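Local coordinates for periplasmic binding protein (Sulfurospirillum deleyianum, PDB 4PAG) that probably captures a solute, perhaps an iron-siderophore or related ligand, in the periplasm for uptake by an ABC transporter, at residues 91-96 against 112-117. Residues are numbered along the deposited sequence; the frame is centred on the assembly and turned at random.
Sequences DVIITW and ISIPAL
I93 pairs with A116, and I94 with L117, as neighbouring parallel strands joined by three backbone hydrogen bonds. I93 N donates a hydrogen bond to P115 O at 2.9 Å, and T95 N does the same to L117 O at 2.7 Å, each lying in the plane of the carbonyl it meets. Between them L117 N approaches I93 O nearly in line with the carbonyl (C=O...N 170°). P115, just before the strand, has no N-H, and in this contact it is its carbonyl that is used. T95 OG1 lies 3.3 Å from L117 O, a weak contact whose proton may go elsewhere.

Side chains sort onto two faces. On the I93 and A116 face, the small A116 methyl sits 4.1 Å from I93 CB, and the ethyl arm of I93 extends over I114. With chi1 near -63°, I93 CG1 lies beside its own backbone N and comes 3.9 Å from I114 CG2, the two side chains crossing at about a right angle. L109 of helix 99-112 and I85 of helix 82-88 cover this side.

On the other face L117 carries most of the apolar contact. The branching of leucine lets CG meet V92 CG2 while CD1 meets I94 CD1 at 4.0 Å; L117 also touches Y133 and V137 of helix 127-138.

Helix 99-112 links the strands, completing a beta-alpha-beta unit, and strand 92-96 also bonds to strand 23-25 through I94 and Y24. D91 turns away to accept the T21 and R22 backbone N-H groups. Peptide bonding thus fixes the register, while hydrocarbon on both faces encloses the buried I93, I94, A116 and L117.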
loop_
_atom_site.group_PDB
_atom_site.type_symbol
_atom_site.label_atom_id
_atom_site.label_comp_id
_atom_site.label_asym_id
_atom_site.label_seq_id
_atom_site.Cartn_x
_atom_site.Cartn_y
_atom_site.Cartn_z
ATOM N N ASP A 91 3.611 -4.301 -23.878
ATOM C CA ASP A 91 5.039 -4.503 -24.202
ATOM C C ASP A 91 5.758 -5.261 -23.085
ATOM O O ASP A 91 6.700 -6.015 -23.329
ATOM C CB ASP A 91 5.744 -3.162 -24.434
ATOM C CG ASP A 91 5.136 -2.364 -25.579
ATOM O OD1 ASP A 91 4.789 -2.974 -26.607
ATOM O OD2 ASP A 91 5.003 -1.125 -25.454
ATOM N N VAL A 92 5.319 -5.043 -21.851
ATOM C CA VAL A 92 5.912 -5.709 -20.700
ATOM C C VAL A 92 4.872 -5.796 -19.578
ATOM O O VAL A 92 3.951 -4.975 -19.516
ATOM C CB VAL A 92 7.195 -4.973 -20.238
ATOM C CG1 VAL A 92 6.865 -3.599 -19.673
ATOM C CG2 VAL A 92 7.978 -5.803 -19.233
ATOM N N ILE A 93 5.006 -6.818 -18.737
ATOM C CA ILE A 93 4.184 -6.975 -17.538
ATOM C C ILE A 93 5.108 -6.830 -16.331
ATOM O O ILE A 93 6.183 -7.417 -16.294
ATOM C CB ILE A 93 3.493 -8.355 -17.499
ATOM C CG1 ILE A 93 2.529 -8.496 -18.682
ATOM C CG2 ILE A 93 2.751 -8.558 -16.177
ATOM C CD1 ILE A 93 1.952 -9.885 -18.841
ATOM N N ILE A 94 4.697 -6.021 -15.365
ATOM C CA ILE A 94 5.437 -5.846 -14.138
ATOM C C ILE A 94 4.684 -6.594 -13.047
ATOM O O ILE A 94 3.497 -6.356 -12.842
ATOM C CB ILE A 94 5.550 -4.359 -13.747
ATOM C CG1 ILE A 94 6.094 -3.508 -14.908
ATOM C CG2 ILE A 94 6.426 -4.210 -12.520
ATOM C CD1 ILE A 94 7.486 -3.877 -15.377
ATOM N N THR A 95 5.370 -7.498 -12.353
ATOM C CA THR A 95 4.734 -8.300 -11.313
ATOM C C THR A 95 5.248 -8.013 -9.907
ATOM O O THR A 95 6.296 -7.387 -9.711
ATOM C CB THR A 95 4.856 -9.812 -11.592
ATOM O OG1 THR A 95 6.177 -10.269 -11.286
ATOM C CG2 THR A 95 4.538 -10.121 -13.035
ATOM N N TRP A 96 4.475 -8.494 -8.937
ATOM C CA TRP A 96 4.770 -8.358 -7.514
ATOM C C TRP A 96 5.621 -9.555 -7.061
ATOM O O TRP A 96 5.168 -10.690 -7.093
ATOM C CB TRP A 96 3.425 -8.278 -6.787
ATOM C CG TRP A 96 3.421 -8.091 -5.312
ATOM C CD1 TRP A 96 4.486 -7.901 -4.482
ATOM C CD2 TRP A 96 2.254 -8.032 -4.491
ATOM N NE1 TRP A 96 4.049 -7.756 -3.185
ATOM C CE2 TRP A 96 2.682 -7.838 -3.166
ATOM C CE3 TRP A 96 0.886 -8.161 -4.748
ATOM C CZ2 TRP A 96 1.787 -7.745 -2.099
ATOM C CZ3 TRP A 96 -0.004 -8.065 -3.689
ATOM C CH2 TRP A 96 0.453 -7.868 -2.379
ATOM N N ILE A 112 1.196 -17.124 -21.024
ATOM C CA ILE A 112 0.960 -15.866 -21.738
ATOM C C ILE A 112 2.063 -15.537 -22.736
ATOM O O ILE A 112 1.779 -15.030 -23.821
ATOM C CB ILE A 112 0.814 -14.685 -20.740
ATOM C CG1 ILE A 112 -0.489 -14.810 -19.951
ATOM C CG2 ILE A 112 0.858 -13.336 -21.446
ATOM C CD1 ILE A 112 -1.734 -14.917 -20.807
ATOM N N SER A 113 3.313 -15.792 -22.357
ATOM C CA SER A 113 4.467 -15.542 -23.229
ATOM C C SER A 113 4.611 -14.056 -23.612
ATOM O O SER A 113 4.840 -13.719 -24.770
ATOM C CB SER A 113 4.402 -16.458 -24.470
ATOM O OG SER A 113 5.329 -16.077 -25.470
ATOM N N ILE A 114 4.454 -13.183 -22.617
ATOM C CA ILE A 114 4.765 -11.752 -22.732
ATOM C C ILE A 114 5.944 -11.497 -21.791
ATOM O O ILE A 114 5.973 -12.064 -20.703
ATOM C CB ILE A 114 3.568 -10.871 -22.292
ATOM C CG1 ILE A 114 2.368 -11.045 -23.240
ATOM C CG2 ILE A 114 3.964 -9.393 -22.215
ATOM C CD1 ILE A 114 2.456 -10.251 -24.524
ATOM N N PRO A 115 6.922 -10.660 -22.195
ATOM C CA PRO A 115 8.027 -10.306 -21.292
ATOM C C PRO A 115 7.542 -9.812 -19.924
ATOM O O PRO A 115 6.626 -8.997 -19.860
ATOM C CB PRO A 115 8.725 -9.167 -22.039
ATOM C CG PRO A 115 8.472 -9.470 -23.475
ATOM C CD PRO A 115 7.084 -10.035 -23.521
ATOM N N ALA A 116 8.144 -10.298 -18.842
ATOM C CA ALA A 116 7.700 -9.892 -17.508
ATOM C C ALA A 116 8.850 -9.696 -16.525
ATOM O O ALA A 116 9.793 -10.498 -16.475
ATOM C CB ALA A 116 6.690 -10.889 -16.962
ATOM N N LEU A 117 8.762 -8.611 -15.758
ATOM C CA LEU A 117 9.721 -8.293 -14.713
ATOM C C LEU A 117 8.996 -8.374 -13.398
ATOM O O LEU A 117 7.771 -8.273 -13.361
ATOM C CB LEU A 117 10.259 -6.879 -14.894
ATOM C CG LEU A 117 10.703 -6.520 -16.316
ATOM C CD1 LEU A 117 11.175 -5.079 -16.387
ATOM C CD2 LEU A 117 11.787 -7.468 -16.791
#